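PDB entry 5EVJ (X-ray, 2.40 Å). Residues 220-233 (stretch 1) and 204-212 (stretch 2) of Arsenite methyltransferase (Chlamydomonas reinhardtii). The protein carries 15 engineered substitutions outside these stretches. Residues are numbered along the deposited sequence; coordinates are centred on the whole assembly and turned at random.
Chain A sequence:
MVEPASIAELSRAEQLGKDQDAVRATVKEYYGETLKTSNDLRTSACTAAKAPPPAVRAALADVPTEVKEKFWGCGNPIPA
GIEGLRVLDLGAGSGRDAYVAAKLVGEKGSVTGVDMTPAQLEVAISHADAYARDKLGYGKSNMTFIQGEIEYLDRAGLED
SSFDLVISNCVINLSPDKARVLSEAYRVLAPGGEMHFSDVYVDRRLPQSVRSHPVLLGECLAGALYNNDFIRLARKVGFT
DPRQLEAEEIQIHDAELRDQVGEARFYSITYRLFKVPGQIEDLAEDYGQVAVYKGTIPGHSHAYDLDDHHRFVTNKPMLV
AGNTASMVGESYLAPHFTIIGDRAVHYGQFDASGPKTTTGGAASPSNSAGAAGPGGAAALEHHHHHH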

# COMPACT_ATOMS: atom_id res chain seq x y z
N CYS A 220 -16.89 3.74 7.84
CA CYS A 220 -16.56 2.46 7.18
C CYS A 220 -15.85 1.59 8.21
O CYS A 220 -15.07 0.68 7.88
CB CYS A 220 -15.58 2.67 6.03
SG CYS A 220 -13.94 3.21 6.59
N LEU A 221 -16.09 1.92 9.48
CA LEU A 221 -15.62 1.15 10.61
C LEU A 221 -16.43 -0.14 10.72
O LEU A 221 -15.93 -1.18 11.16
CB LEU A 221 -15.69 1.97 11.90
CG LEU A 221 -14.48 2.80 12.38
CD1 LEU A 221 -13.96 3.84 11.41
CD2 LEU A 221 -14.80 3.48 13.70
N ALA A 222 -17.70 -0.08 10.31
CA ALA A 222 -18.44 -1.29 10.00
C ALA A 222 -17.78 -1.90 8.76
O ALA A 222 -17.36 -1.17 7.84
CB ALA A 222 -19.90 -0.95 9.73
N GLY A 223 -17.64 -3.22 8.73
CA GLY A 223 -16.92 -3.85 7.60
C GLY A 223 -15.38 -3.74 7.61
O GLY A 223 -14.74 -4.28 6.72
N ALA A 224 -14.81 -3.01 8.58
CA ALA A 224 -13.41 -3.15 8.94
C ALA A 224 -13.25 -4.57 9.49
O ALA A 224 -14.02 -4.97 10.37
CB ALA A 224 -13.01 -2.12 9.98
N LEU A 225 -12.31 -5.33 8.94
CA LEU A 225 -12.01 -6.70 9.35
C LEU A 225 -11.04 -6.78 10.55
O LEU A 225 -10.19 -5.89 10.78
CB LEU A 225 -11.34 -7.46 8.18
CG LEU A 225 -12.15 -7.97 6.95
CD1 LEU A 225 -11.36 -8.96 6.12
CD2 LEU A 225 -13.45 -8.66 7.31
N TYR A 226 -11.23 -7.85 11.32
CA TYR A 226 -10.22 -8.37 12.19
C TYR A 226 -8.89 -8.43 11.38
O TYR A 226 -8.80 -9.10 10.34
CB TYR A 226 -10.68 -9.74 12.70
CG TYR A 226 -9.63 -10.47 13.52
CD1 TYR A 226 -8.65 -9.77 14.33
CD2 TYR A 226 -9.60 -11.87 13.51
CE1 TYR A 226 -7.70 -10.47 15.09
CE2 TYR A 226 -8.63 -12.58 14.25
CZ TYR A 226 -7.70 -11.91 15.03
OH TYR A 226 -6.83 -12.76 15.75
N ASN A 227 -7.86 -7.74 11.84
CA ASN A 227 -6.66 -7.75 11.03
C ASN A 227 -6.18 -9.14 10.60
O ASN A 227 -5.66 -9.28 9.49
CB ASN A 227 -5.51 -6.92 11.64
CG ASN A 227 -4.80 -7.61 12.76
OD1 ASN A 227 -3.58 -7.62 12.82
ND2 ASN A 227 -5.54 -8.19 13.66
N ASN A 228 -6.33 -10.18 11.45
CA ASN A 228 -5.73 -11.45 11.08
C ASN A 228 -6.63 -12.09 10.03
O ASN A 228 -6.20 -12.93 9.28
CB ASN A 228 -5.55 -12.41 12.27
CG ASN A 228 -4.35 -12.06 13.14
OD1 ASN A 228 -3.30 -11.78 12.61
ND2 ASN A 228 -4.50 -12.11 14.50
N ASP A 229 -7.90 -11.73 9.97
CA ASP A 229 -8.75 -12.28 8.90
C ASP A 229 -8.37 -11.63 7.56
O ASP A 229 -8.43 -12.25 6.54
CB ASP A 229 -10.28 -12.11 9.17
CG ASP A 229 -10.80 -13.04 10.22
OD1 ASP A 229 -10.17 -14.11 10.49
OD2 ASP A 229 -11.87 -12.73 10.75
N PHE A 230 -7.98 -10.36 7.58
CA PHE A 230 -7.52 -9.74 6.38
C PHE A 230 -6.28 -10.45 5.85
O PHE A 230 -6.16 -10.75 4.63
CB PHE A 230 -7.27 -8.24 6.57
CG PHE A 230 -6.38 -7.68 5.51
CD1 PHE A 230 -6.89 -7.43 4.23
CD2 PHE A 230 -5.00 -7.57 5.74
CE1 PHE A 230 -6.02 -6.99 3.23
CE2 PHE A 230 -4.13 -7.12 4.73
CZ PHE A 230 -4.65 -6.85 3.49
N ILE A 231 -5.35 -10.69 6.76
CA ILE A 231 -4.09 -11.35 6.40
C ILE A 231 -4.37 -12.69 5.68
O ILE A 231 -3.77 -13.00 4.63
CB ILE A 231 -3.11 -11.53 7.65
CG1 ILE A 231 -2.63 -10.12 8.15
CG2 ILE A 231 -1.90 -12.47 7.32
CD1 ILE A 231 -1.72 -10.13 9.41
N ARG A 232 -5.29 -13.45 6.25
CA ARG A 232 -5.72 -14.73 5.68
C ARG A 232 -6.22 -14.58 4.22
O ARG A 232 -5.87 -15.38 3.36
CB ARG A 232 -6.84 -15.42 6.53
CG ARG A 232 -6.39 -15.82 7.97
CD ARG A 232 -7.52 -16.35 8.89
NE ARG A 232 -6.98 -17.02 10.09
CZ ARG A 232 -7.12 -16.60 11.38
NH1 ARG A 232 -7.83 -15.53 11.67
NH2 ARG A 232 -6.62 -17.33 12.40
N LEU A 233 -7.08 -13.58 4.00
CA LEU A 233 -7.68 -13.36 2.69
C LEU A 233 -6.54 -12.91 1.77
O LEU A 233 -6.35 -13.48 0.70
CB LEU A 233 -8.73 -12.29 2.80
CG LEU A 233 -9.40 -11.79 1.53
CD1 LEU A 233 -10.17 -12.90 0.74
CD2 LEU A 233 -10.26 -10.56 1.90
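Stretch 2 204-212: RRLPQSVRS

Stretch 2 begins extended, with phi/psi of -154/166° at Arg204, -70/130° at Arg205 and -71/141° at Leu206, and from about Gln208 it turns into a weakly bonded helix, Arg211 N reaching Gln208 O at 2.9 Å. It runs against stretch 1 in the opposite sense: the CA atoms of Arg204 and Tyr226 lie 4.8 Å apart, those of Arg211 and Ala222 5.7 Å, so the later residue of one stretch meets the earlier residue of the other. Together the two bury 459 Å², and Arg205, Arg211 and Tyr226 cover the most.

Arg205 is extended beyond its chi1 of -68°, with chi2 and chi3 both near 180°, and this carries its guanidinium to the first turn of the helix that starts at Asn227. Asp229 receives it in a two-pronged salt bridge: Arg205 NE to Asp229 OD2 at 2.8 Å (163° at the hydrogen) and Arg205 NH2 to Asp229 OD1 at 3.1 Å (171°). The near-linear angles, with OD2 close to the guanidinium plane, mark a well-aligned pair. Arg232 NH1 also bonds to Asp229 OD1, at 3.0 Å, so the carboxylate offsets the like charges of Arg232 NH1 and Arg205 NH2, 3.6 Å apart.

Tyr226, at the N-cap position, points its CA-to-CB bond toward stretch 2. Tyr226 CB lies 3.8 Å from Arg205 CG and Tyr226 CD1 3.6 Å from Arg204 N, while CE2 sits over one face of the Arg205 guanidinium.

At the other end, Arg211 starts away from stretch 1, but its side chain returns to a type II turn spanning Leu221 to Ala224. Arg211 NH2 gives a weak hydrogen bond to Ala224 O (3.4 Å, 143°) and lies 3.9 Å from Gly223 CA. Leu206 CD2 packs against the same carbonyl, 3.3 Å from Ala224 O. Ala222 CB closes this end, 3.9 Å from Arg211 O.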

# COMPACT_ATOMS: atom_id res chain seq x y z
N ARG A 204 -10.16 -7.52 16.71
CA ARG A 204 -11.03 -8.69 16.88
C ARG A 204 -12.18 -8.64 15.88
O ARG A 204 -12.43 -7.59 15.30
CB ARG A 204 -11.61 -8.67 18.33
CG ARG A 204 -12.61 -7.55 18.59
CD ARG A 204 -12.77 -7.35 20.08
NE ARG A 204 -11.51 -6.85 20.67
CZ ARG A 204 -11.25 -6.81 21.98
NH1 ARG A 204 -10.06 -6.34 22.40
NH2 ARG A 204 -12.19 -7.23 22.90
N ARG A 205 -12.90 -9.72 15.68
CA ARG A 205 -14.10 -9.73 14.80
C ARG A 205 -15.26 -8.95 15.37
O ARG A 205 -15.65 -9.16 16.51
CB ARG A 205 -14.59 -11.16 14.53
CG ARG A 205 -13.61 -11.95 13.68
CD ARG A 205 -13.97 -13.43 13.56
NE ARG A 205 -12.84 -14.18 12.97
CZ ARG A 205 -12.26 -15.28 13.48
NH1 ARG A 205 -12.75 -15.92 14.58
NH2 ARG A 205 -11.22 -15.76 12.87
N LEU A 206 -15.84 -8.06 14.60
CA LEU A 206 -17.02 -7.35 15.07
C LEU A 206 -18.19 -8.31 15.13
O LEU A 206 -18.35 -9.14 14.24
CB LEU A 206 -17.37 -6.22 14.14
CG LEU A 206 -16.76 -4.83 14.29
CD1 LEU A 206 -16.05 -4.59 15.62
CD2 LEU A 206 -15.84 -4.50 13.11
N PRO A 207 -19.03 -8.20 16.18
CA PRO A 207 -20.34 -8.91 16.24
C PRO A 207 -21.19 -8.66 14.97
O PRO A 207 -21.17 -7.51 14.48
CB PRO A 207 -21.01 -8.25 17.45
CG PRO A 207 -19.86 -7.96 18.36
CD PRO A 207 -18.79 -7.44 17.42
N GLN A 208 -21.89 -9.69 14.46
CA GLN A 208 -22.86 -9.57 13.31
C GLN A 208 -23.84 -8.42 13.47
O GLN A 208 -24.14 -7.70 12.51
CB GLN A 208 -23.71 -10.83 13.09
CG GLN A 208 -23.25 -11.73 11.95
CD GLN A 208 -22.66 -13.03 12.48
OE1 GLN A 208 -23.23 -13.66 13.37
NE2 GLN A 208 -21.52 -13.43 11.92
N SER A 209 -24.34 -8.29 14.70
CA SER A 209 -25.09 -7.11 15.16
C SER A 209 -24.53 -5.77 14.65
O SER A 209 -25.24 -5.03 13.95
CB SER A 209 -25.18 -7.15 16.70
OG SER A 209 -24.90 -5.89 17.27
N VAL A 210 -23.27 -5.48 14.97
CA VAL A 210 -22.58 -4.29 14.45
C VAL A 210 -22.39 -4.29 12.91
O VAL A 210 -22.27 -3.22 12.32
CB VAL A 210 -21.22 -4.06 15.15
CG1 VAL A 210 -20.55 -2.78 14.67
CG2 VAL A 210 -21.38 -4.01 16.67
N ARG A 211 -22.38 -5.46 12.27
CA ARG A 211 -22.02 -5.58 10.84
C ARG A 211 -22.99 -4.83 9.94
O ARG A 211 -22.73 -3.69 9.56
CB ARG A 211 -21.90 -7.04 10.37
CG ARG A 211 -20.71 -7.83 10.91
CD ARG A 211 -19.45 -7.65 10.10
NE ARG A 211 -18.33 -8.37 10.71
CZ ARG A 211 -17.05 -8.04 10.59
NH1 ARG A 211 -16.11 -8.77 11.20
NH2 ARG A 211 -16.70 -6.98 9.86
N SER A 212 -24.12 -5.47 9.64
CA SER A 212 -25.06 -4.99 8.61
C SER A 212 -25.96 -3.82 9.04
O SER A 212 -26.68 -3.25 8.21
CB SER A 212 -25.90 -6.15 8.05
OG SER A 212 -26.21 -7.07 9.08